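Local coordinates for phosphate transport system protein phoU (PDB 2I0M) that probably helps to regulate phosphate uptake as a zinc-binding, homodimeric, mostly helical accessory protein of the phosphate transport system, at residues 87-92 / 198-203; 150-155 / 193-198; 157-162 / 185-190. All coordinates share one frame; numbering follows the deposited sequence.

Followed from the N terminus, the chain passes two long helices before helix 74-105 supplies residues 87-92, the first half of contact 1. It then runs through helices 117-136 and 142-150; residues 150-155 (contact 2) span the turn into helix 152-168, and 157-162 (contact 3) follow on that helix. Helix 177-209 pairs with these three segments in reverse order: 185-190 closes contact 3 across 22 residues, 193-198 closes contact 2 across 37, and 198-203 closes contact 1 across 105. The loops are nested, none crosses, and contacts 1 and 2 share Ala198. Contacts 2 and 3 fasten helix 152-168 to helix 177-209, whereas contact 1 joins that last helix to the first PhoU domain.

Contact 1: residues 87-92 / 198-203; sequences CSDLER and ANICER. With ZN (zinc ion), chain D.
The carboxylate of Asp89 and the amide of Asn199 lie with their planes 36° apart, yet no hydrogen bond joins them: the Asp89 oxygen OD2 approaches the aliphatic CB of Asn199, at 3.6 Å. The amide's own N-H is engaged on its helix, where Asn199 ND2 donates to Glu202 OE2 at 3.2 Å in a bent bond, practically in the amide plane but on the anti side of the carboxylate and tilted from it. On the other helix, Ser88 OG lies over one face of the Arg92 guanidinium, offset toward the rim. Asp89 OD1 forms a salt bridge to Arg92 of the second subunit, a charge pair at the dimer interface. The segment axes run antiparallel (173°), 9.9 Å apart at closest, and join the first PhoU domain to the second. Ile200 is the main apolar side chain reaching across. With its CG1 anti to the carbonyl carbon (chi1 -60°), it slides past Asp89 in the opposite direction and ends with Ile200 CD1 3.8 Å from Leu90 CD1, these side chains crossing at about a right angle. Turned from this seam, Glu91 chelates a zinc ion through OE1 at 2.6 Å and OE2 at 2.3 Å, alongside Asp95 and Asp214 of the second subunit.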
loop_
_atom_site.group_PDB
_atom_site.type_symbol
_atom_site.label_atom_id
_atom_site.label_comp_id
_atom_site.label_asym_id
_atom_site.label_seq_id
_atom_site.Cartn_x
_atom_site.Cartn_y
_atom_site.Cartn_z
ATOM N N CYS A 87 -10.247 -4.384 5.397
ATOM C CA CYS A 87 -10.132 -5.808 5.055
ATOM C C CYS A 87 -9.256 -5.992 3.799
ATOM O O CYS A 87 -8.473 -6.932 3.708
ATOM C CB CYS A 87 -11.500 -6.499 4.986
ATOM S SG CYS A 87 -12.488 -6.055 3.589
ATOM N N SER A 88 -9.358 -5.036 2.881
ATOM C CA SER A 88 -8.446 -4.875 1.743
ATOM C C SER A 88 -6.954 -4.697 2.092
ATOM O O SER A 88 -6.087 -5.301 1.458
ATOM C CB SER A 88 -8.911 -3.694 0.894
ATOM O OG SER A 88 -7.962 -3.412 -0.115
ATOM N N ASP A 89 -6.658 -3.846 3.064
ATOM C CA ASP A 89 -5.292 -3.667 3.557
ATOM C C ASP A 89 -4.771 -4.989 4.149
ATOM O O ASP A 89 -3.586 -5.322 4.046
ATOM C CB ASP A 89 -5.252 -2.573 4.645
ATOM C CG ASP A 89 -5.383 -1.162 4.088
ATOM O OD1 ASP A 89 -5.244 -0.954 2.867
ATOM O OD2 ASP A 89 -5.597 -0.226 4.883
ATOM N N LEU A 90 -5.690 -5.729 4.762
ATOM C CA LEU A 90 -5.405 -6.990 5.381
ATOM C C LEU A 90 -5.054 -8.035 4.309
ATOM O O LEU A 90 -4.065 -8.746 4.459
ATOM C CB LEU A 90 -6.610 -7.409 6.229
ATOM C CG LEU A 90 -6.575 -7.830 7.698
ATOM C CD1 LEU A 90 -5.706 -6.946 8.644
ATOM C CD2 LEU A 90 -8.021 -7.891 8.178
ATOM N N GLU A 91 -5.811 -8.116 3.211
ATOM C CA GLU A 91 -5.379 -9.038 2.146
ATOM C C GLU A 91 -4.074 -8.656 1.456
ATOM O O GLU A 91 -3.374 -9.524 0.938
ATOM C CB GLU A 91 -6.522 -9.613 1.244
ATOM C CG GLU A 91 -6.750 -9.219 -0.196
ATOM C CD GLU A 91 -5.533 -9.167 -1.110
ATOM O OE1 GLU A 91 -4.890 -8.094 -1.124
ATOM O OE2 GLU A 91 -5.260 -10.142 -1.865
ATOM N N ARG A 92 -3.719 -7.371 1.494
ATOM C CA ARG A 92 -2.418 -6.945 0.961
ATOM C C ARG A 92 -1.306 -7.318 1.944
ATOM O O ARG A 92 -0.242 -7.776 1.537
ATOM C CB ARG A 92 -2.425 -5.470 0.569
ATOM C CG ARG A 92 -3.350 -5.219 -0.627
ATOM C CD ARG A 92 -3.506 -3.769 -0.932
ATOM N NE ARG A 92 -4.507 -3.525 -1.970
ATOM C CZ ARG A 92 -4.899 -2.308 -2.349
ATOM N NH1 ARG A 92 -4.369 -1.227 -1.767
ATOM N NH2 ARG A 92 -5.811 -2.168 -3.316
ATOM N N ALA A 198 -0.413 0.638 9.723
ATOM C CA ALA A 198 -0.478 2.065 9.987
ATOM C C ALA A 198 -1.683 2.696 9.269
ATOM O O ALA A 198 -2.394 3.505 9.845
ATOM C CB ALA A 198 0.835 2.746 9.542
ATOM N N ASN A 199 -1.885 2.329 8.008
ATOM C CA ASN A 199 -3.094 2.635 7.278
ATOM C C ASN A 199 -4.391 2.217 8.003
ATOM O O ASN A 199 -5.359 2.963 7.981
ATOM C CB ASN A 199 -3.040 2.034 5.867
ATOM C CG ASN A 199 -2.096 2.799 4.922
ATOM O OD1 ASN A 199 -1.526 2.217 3.981
ATOM N ND2 ASN A 199 -1.937 4.095 5.161
ATOM N N ILE A 200 -4.412 1.063 8.667
ATOM C CA ILE A 200 -5.642 0.622 9.344
ATOM C C ILE A 200 -5.856 1.471 10.590
ATOM O O ILE A 200 -6.983 1.867 10.897
ATOM C CB ILE A 200 -5.666 -0.892 9.660
ATOM C CG1 ILE A 200 -5.547 -1.724 8.376
ATOM C CG2 ILE A 200 -6.957 -1.272 10.395
ATOM C CD1 ILE A 200 -5.302 -3.200 8.612
ATOM N N CYS A 201 -4.748 1.795 11.253
ATOM C CA CYS A 201 -4.698 2.768 12.345
ATOM C C CYS A 201 -5.309 4.132 12.010
ATOM O O CYS A 201 -6.106 4.644 12.773
ATOM C CB CYS A 201 -3.261 2.910 12.867
ATOM S SG CYS A 201 -2.637 1.437 13.739
ATOM N N GLU A 202 -4.933 4.713 10.869
ATOM C CA GLU A 202 -5.495 5.994 10.404
ATOM C C GLU A 202 -7.002 5.920 10.154
ATOM O O GLU A 202 -7.732 6.848 10.467
ATOM C CB GLU A 202 -4.807 6.472 9.125
ATOM C CG GLU A 202 -3.308 6.709 9.260
ATOM C CD GLU A 202 -2.683 7.287 7.993
ATOM O OE1 GLU A 202 -2.039 8.348 8.082
ATOM O OE2 GLU A 202 -2.826 6.678 6.909
ATOM N N ARG A 203 -7.449 4.815 9.577
ATOM C CA ARG A 203 -8.872 4.519 9.387
ATOM C C ARG A 203 -9.623 4.511 10.720
ATOM O O ARG A 203 -10.772 4.938 10.808
ATOM C CB ARG A 203 -9.017 3.144 8.711
ATOM C CG ARG A 203 -10.313 2.924 7.976
ATOM C CD ARG A 203 -10.283 3.494 6.540
ATOM N NE ARG A 203 -11.082 4.709 6.449
ATOM C CZ ARG A 203 -11.446 5.312 5.323
ATOM N NH1 ARG A 203 -11.103 4.820 4.139
ATOM N NH2 ARG A 203 -12.174 6.419 5.401
HETATM ZN ZN ZN D . -3.848 -9.057 -3.286
#

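Contact 2: residues 150-155 / 193-198; sequences QKDEQI and FADYIA. With ZN (zinc ion), chain B.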
loop_
_atom_site.group_PDB
_atom_site.type_symbol
_atom_site.label_atom_id
_atom_site.label_comp_id
_atom_site.label_asym_id
_atom_site.label_seq_id
_atom_site.Cartn_x
_atom_site.Cartn_y
_atom_site.Cartn_z
ATOM N N GLN A 150 2.776 4.752 15.162
ATOM C CA GLN A 150 4.067 5.382 15.466
ATOM C C GLN A 150 5.257 4.419 15.476
ATOM O O GLN A 150 6.377 4.814 15.146
ATOM C CB GLN A 150 3.992 6.103 16.814
ATOM C CG GLN A 150 3.220 7.406 16.764
ATOM C CD GLN A 150 3.057 8.054 18.128
ATOM O OE1 GLN A 150 2.903 7.369 19.150
ATOM N NE2 GLN A 150 3.085 9.388 18.151
ATOM N N LYS A 151 5.012 3.166 15.861
ATOM C CA LYS A 151 6.056 2.127 15.848
ATOM C C LYS A 151 6.593 1.790 14.452
ATOM O O LYS A 151 7.621 1.136 14.332
ATOM C CB LYS A 151 5.576 0.862 16.552
ATOM C CG LYS A 151 5.366 1.055 18.041
ATOM C CD LYS A 151 4.785 -0.203 18.674
ATOM C CE LYS A 151 4.635 -0.023 20.179
ATOM N NZ LYS A 151 4.630 -1.345 20.850
ATOM N N ASP A 152 5.895 2.244 13.413
ATOM C CA ASP A 152 6.355 2.086 12.032
ATOM C C ASP A 152 7.653 2.841 11.744
ATOM O O ASP A 152 8.443 2.392 10.912
ATOM C CB ASP A 152 5.263 2.499 11.041
ATOM C CG ASP A 152 5.545 2.027 9.624
ATOM O OD1 ASP A 152 5.773 0.822 9.404
ATOM O OD2 ASP A 152 5.531 2.880 8.720
ATOM N N GLU A 153 7.873 3.977 12.418
ATOM C CA GLU A 153 9.174 4.665 12.387
ATOM C C GLU A 153 10.314 3.668 12.608
ATOM O O GLU A 153 11.269 3.646 11.842
ATOM C CB GLU A 153 9.255 5.807 13.427
ATOM C CG GLU A 153 10.291 6.909 13.077
ATOM C CD GLU A 153 10.579 7.914 14.220
ATOM O OE1 GLU A 153 9.834 7.959 15.228
ATOM O OE2 GLU A 153 11.566 8.679 14.109
ATOM N N GLN A 154 10.187 2.827 13.634
ATOM C CA GLN A 154 11.207 1.818 13.945
ATOM C C GLN A 154 11.400 0.766 12.842
ATOM O O GLN A 154 12.537 0.371 12.548
ATOM C CB GLN A 154 10.921 1.132 15.284
ATOM C CG GLN A 154 11.308 1.955 16.492
ATOM C CD GLN A 154 10.136 2.722 17.084
ATOM O OE1 GLN A 154 9.998 3.934 16.868
ATOM N NE2 GLN A 154 9.284 2.018 17.845
ATOM N N ILE A 155 10.295 0.309 12.255
ATOM C CA ILE A 155 10.352 -0.638 11.146
ATOM C C ILE A 155 11.061 -0.059 9.919
ATOM O O ILE A 155 11.852 -0.756 9.272
ATOM C CB ILE A 155 8.973 -1.271 10.857
ATOM C CG1 ILE A 155 8.823 -2.504 11.765
ATOM C CG2 ILE A 155 8.838 -1.715 9.408
ATOM C CD1 ILE A 155 7.461 -2.809 12.120
ATOM N N PHE A 193 3.939 -4.629 4.914
ATOM C CA PHE A 193 3.077 -5.198 5.958
ATOM C C PHE A 193 2.781 -4.181 7.047
ATOM O O PHE A 193 1.625 -3.928 7.371
ATOM C CB PHE A 193 3.771 -6.424 6.567
ATOM C CG PHE A 193 2.946 -7.192 7.554
ATOM C CD1 PHE A 193 2.035 -8.153 7.126
ATOM C CD2 PHE A 193 3.134 -7.014 8.918
ATOM C CE1 PHE A 193 1.294 -8.908 8.057
ATOM C CE2 PHE A 193 2.395 -7.755 9.854
ATOM C CZ PHE A 193 1.475 -8.702 9.416
ATOM N N ALA A 194 3.839 -3.582 7.583
ATOM C CA ALA A 194 3.729 -2.627 8.681
ATOM C C ALA A 194 3.095 -1.300 8.259
ATOM O O ALA A 194 2.365 -0.681 9.025
ATOM C CB ALA A 194 5.094 -2.403 9.331
ATOM N N ASP A 195 3.367 -0.872 7.036
ATOM C CA ASP A 195 2.717 0.289 6.469
ATOM C C ASP A 195 1.191 0.125 6.402
ATOM O O ASP A 195 0.458 1.044 6.773
ATOM C CB ASP A 195 3.274 0.570 5.073
ATOM C CG ASP A 195 4.471 1.492 5.088
ATOM O OD1 ASP A 195 4.695 2.184 6.112
ATOM O OD2 ASP A 195 5.192 1.552 4.051
ATOM N N TYR A 196 0.711 -1.023 5.917
ATOM C CA TYR A 196 -0.745 -1.283 5.922
ATOM C C TYR A 196 -1.392 -1.257 7.316
ATOM O O TYR A 196 -2.508 -0.763 7.470
ATOM C CB TYR A 196 -1.110 -2.583 5.193
ATOM C CG TYR A 196 -0.951 -2.489 3.697
ATOM C CD1 TYR A 196 -1.740 -1.613 2.942
ATOM C CD2 TYR A 196 0.001 -3.263 3.024
ATOM C CE1 TYR A 196 -1.591 -1.506 1.539
ATOM C CE2 TYR A 196 0.156 -3.159 1.630
ATOM C CZ TYR A 196 -0.649 -2.292 0.910
ATOM O OH TYR A 196 -0.498 -2.195 -0.453
ATOM N N ILE A 197 -0.699 -1.794 8.319
ATOM C CA ILE A 197 -1.139 -1.687 9.723
ATOM C C ILE A 197 -1.360 -0.223 10.111
ATOM O O ILE A 197 -2.372 0.110 10.750
ATOM C CB ILE A 197 -0.125 -2.345 10.697
ATOM C CG1 ILE A 197 -0.060 -3.860 10.441
ATOM C CG2 ILE A 197 -0.488 -2.058 12.148
ATOM C CD1 ILE A 197 1.105 -4.565 11.113
ATOM N N ALA A 198 -0.413 0.638 9.723
ATOM C CA ALA A 198 -0.478 2.065 9.987
ATOM C C ALA A 198 -1.683 2.696 9.269
ATOM O O ALA A 198 -2.394 3.505 9.845
ATOM C CB ALA A 198 0.835 2.746 9.542
HETATM ZN ZN ZN B . 7.130 1.918 6.719
#
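Two aspartates from different helices, Asp152 and Asp195, come together here as half of a four-carboxylate zinc site, consistent with a metal ion drawing like charges together. Asp195 OD1 lies 2.5 Å from the zinc ion, and Asp152 OD2 makes the longer bond, at 2.7 Å. Asp152 OD2 and Asp195 OD1 are themselves 2.8 Å apart, both acceptors and with no hydrogen bond between them, so the cation probably offsets the repulsion that such closeness would bring. The side chains cross at about a right angle and their carboxylate planes are turned 61° against each other, each offering one oxygen to the metal. Asp152 reaches the ion with CG anti to its backbone N (chi1 -165°). Its other oxygen takes no part in the coordination: Asp152 OD1 is buried without a polar partner in the model and rests 3.3 Å from Ala194 CB. Asp156 and Glu191 complete the set of protein ligands, so that helices 152-168 and 177-209 of the second PhoU domain each provide two acids. Beside the metal the contact turns apolar. The methyl of Ala194 is met by both branches of Ile155, with Ile155 CD1 at 3.7 Å and CG2 at 3.8 Å from Ala194 CB. The CA atoms of Asp152 and Ala194, 6.4 Å apart, are the nearest pairing of the two segments. The Ile155 side chain also touches Leu125, Ser126 and Met129 of helix 117-136, while Asp195 is also touched by Arg192 of the second subunit.

Contact 3: residues 157-162 / 185-190; sequences QYYYAL and YIIGHL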
loop_
_atom_site.group_PDB
_atom_site.type_symbol
_atom_site.label_atom_id
_atom_site.label_comp_id
_atom_site.label_asym_id
_atom_site.label_seq_id
_atom_site.Cartn_x
_atom_site.Cartn_y
_atom_site.Cartn_z
ATOM N N GLN A 157 13.406 2.222 10.148
ATOM C CA GLN A 157 14.806 2.213 10.581
ATOM C C GLN A 157 15.441 0.837 10.394
ATOM O O GLN A 157 16.551 0.726 9.895
ATOM C CB GLN A 157 14.920 2.669 12.032
ATOM C CG GLN A 157 14.620 4.146 12.216
ATOM C CD GLN A 157 14.420 4.564 13.675
ATOM O OE1 GLN A 157 13.931 5.663 13.941
ATOM N NE2 GLN A 157 14.802 3.702 14.616
ATOM N N TYR A 158 14.722 -0.206 10.773
ATOM C CA TYR A 158 15.136 -1.564 10.443
ATOM C C TYR A 158 15.273 -1.726 8.936
ATOM O O TYR A 158 16.240 -2.309 8.464
ATOM C CB TYR A 158 14.150 -2.609 10.980
ATOM C CG TYR A 158 14.202 -2.857 12.471
ATOM C CD1 TYR A 158 15.394 -3.192 13.109
ATOM C CD2 TYR A 158 13.040 -2.796 13.239
ATOM C CE1 TYR A 158 15.434 -3.435 14.482
ATOM C CE2 TYR A 158 13.062 -3.045 14.614
ATOM C CZ TYR A 158 14.264 -3.360 15.230
ATOM O OH TYR A 158 14.281 -3.595 16.585
ATOM N N TYR A 159 14.304 -1.207 8.188
ATOM C CA TYR A 159 14.315 -1.327 6.734
ATOM C C TYR A 159 15.590 -0.753 6.095
ATOM O O TYR A 159 16.218 -1.416 5.274
ATOM C CB TYR A 159 13.051 -0.711 6.102
ATOM C CG TYR A 159 13.043 -0.801 4.604
ATOM C CD1 TYR A 159 12.911 -2.030 3.970
ATOM C CD2 TYR A 159 13.186 0.331 3.821
ATOM C CE1 TYR A 159 12.935 -2.140 2.591
ATOM C CE2 TYR A 159 13.195 0.238 2.424
ATOM C CZ TYR A 159 13.066 -1.013 1.823
ATOM O OH TYR A 159 13.066 -1.133 0.448
ATOM N N TYR A 160 15.968 0.462 6.478
ATOM C CA TYR A 160 17.125 1.110 5.867
ATOM C C TYR A 160 18.448 0.520 6.329
ATOM O O TYR A 160 19.315 0.239 5.504
ATOM C CB TYR A 160 17.066 2.641 6.015
ATOM C CG TYR A 160 15.924 3.257 5.207
ATOM C CD1 TYR A 160 15.998 3.354 3.813
ATOM C CD2 TYR A 160 14.761 3.707 5.837
ATOM C CE1 TYR A 160 14.952 3.902 3.070
ATOM C CE2 TYR A 160 13.704 4.258 5.103
ATOM C CZ TYR A 160 13.809 4.351 3.725
ATOM O OH TYR A 160 12.763 4.887 3.004
ATOM N N ALA A 161 18.574 0.294 7.635
ATOM C CA ALA A 161 19.734 -0.371 8.200
ATOM C C ALA A 161 19.977 -1.719 7.538
ATOM O O ALA A 161 21.105 -2.041 7.180
ATOM C CB ALA A 161 19.581 -0.539 9.711
ATOM N N LEU A 162 18.929 -2.514 7.372
ATOM C CA LEU A 162 19.106 -3.821 6.753
ATOM C C LEU A 162 19.380 -3.725 5.246
ATOM O O LEU A 162 20.101 -4.555 4.703
ATOM C CB LEU A 162 17.939 -4.754 7.078
ATOM C CG LEU A 162 18.033 -5.426 8.458
ATOM C CD1 LEU A 162 16.673 -5.750 9.034
ATOM C CD2 LEU A 162 18.904 -6.695 8.407
ATOM N N TYR A 185 13.881 -8.399 -0.784
ATOM C CA TYR A 185 12.430 -8.565 -0.939
ATOM C C TYR A 185 11.767 -8.781 0.408
ATOM O O TYR A 185 10.781 -8.119 0.716
ATOM C CB TYR A 185 12.081 -9.736 -1.853
ATOM C CG TYR A 185 12.632 -9.639 -3.258
ATOM C CD1 TYR A 185 12.820 -8.398 -3.881
ATOM C CD2 TYR A 185 12.924 -10.792 -3.984
ATOM C CE1 TYR A 185 13.313 -8.318 -5.170
ATOM C CE2 TYR A 185 13.419 -10.719 -5.276
ATOM C CZ TYR A 185 13.606 -9.483 -5.865
ATOM O OH TYR A 185 14.103 -9.407 -7.152
ATOM N N ILE A 186 12.330 -9.690 1.212
ATOM C CA ILE A 186 11.781 -10.029 2.516
ATOM C C ILE A 186 11.588 -8.790 3.384
ATOM O O ILE A 186 10.518 -8.597 3.972
ATOM C CB ILE A 186 12.653 -11.086 3.256
ATOM C CG1 ILE A 186 12.445 -12.462 2.626
ATOM C CG2 ILE A 186 12.324 -11.112 4.753
ATOM C CD1 ILE A 186 13.576 -13.434 2.852
ATOM N N ILE A 187 12.615 -7.952 3.465
ATOM C CA ILE A 187 12.524 -6.771 4.320
ATOM C C ILE A 187 11.564 -5.734 3.736
ATOM O O ILE A 187 10.925 -5.006 4.485
ATOM C CB ILE A 187 13.914 -6.168 4.709
ATOM C CG1 ILE A 187 14.656 -5.603 3.499
ATOM C CG2 ILE A 187 14.742 -7.217 5.433
ATOM C CD1 ILE A 187 15.736 -4.593 3.857
ATOM N N GLY A 188 11.442 -5.719 2.406
ATOM C CA GLY A 188 10.447 -4.899 1.723
ATOM C C GLY A 188 9.023 -5.368 1.998
ATOM O O GLY A 188 8.095 -4.547 2.097
ATOM N N HIS A 189 8.844 -6.684 2.119
ATOM C CA HIS A 189 7.535 -7.259 2.435
ATOM C C HIS A 189 7.091 -6.934 3.854
ATOM O O HIS A 189 5.906 -6.698 4.088
ATOM C CB HIS A 189 7.517 -8.770 2.216
ATOM C CG HIS A 189 7.443 -9.166 0.775
ATOM N ND1 HIS A 189 6.476 -8.685 -0.079
ATOM C CD2 HIS A 189 8.205 -10.015 0.040
ATOM C CE1 HIS A 189 6.655 -9.199 -1.284
ATOM N NE2 HIS A 189 7.698 -10.008 -1.240
ATOM N N LEU A 190 8.039 -6.932 4.785
ATOM C CA LEU A 190 7.779 -6.585 6.174
ATOM C C LEU A 190 7.501 -5.106 6.311
ATOM O O LEU A 190 6.615 -4.703 7.067
ATOM C CB LEU A 190 8.971 -6.958 7.070
ATOM C CG LEU A 190 9.070 -8.395 7.577
ATOM C CD1 LEU A 190 10.378 -8.632 8.318
ATOM C CD2 LEU A 190 7.876 -8.704 8.473
#
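This is a close, mostly apolar packing of two antiparallel helices, centred on Tyr159 and Ile187, in the second PhoU domain. The segment axes approach to 9.8 Å at 168°. The Tyr159 and Ile187 side chains cross at about a right angle, and the tyrosine ring meets the opposing backbone obliquely, Tyr159 CD1 standing 3.6 Å from Ile187 O and Tyr159 CE1 3.8 Å from Gly188 CA. A chi1 of 179° swings the Tyr159 ring opposite its backbone N, which carries it across the seam. On its own helix, Tyr159 CD2 lies over the centre of one face of the Tyr160 ring, 3.9 Å above that plane. In return Ile187 sends its longer branch back. CG1 sits between the backbone N and the carbonyl carbon (chi1 66°), and from there Ile187 CD1 comes to 3.5 Å from Tyr159 O, and also touches Tyr159 CD1 and Leu162 CB. No hydrogen bond joins the two segments, but both oxygens of Tyr159 have partners: the carbonyl accepts from Ser163 OG, and the hydroxyl is hydrogen-bonded to the hydroxyl of Tyr159 of the second subunit. Around the pair, helix 117-136 packs Met122 against Ile187 and Leu190, helix 74-105 brings Ala103 to Ile186 and Ile100 to His189 and Leu190, and Leu184 of the second subunit meets Tyr160.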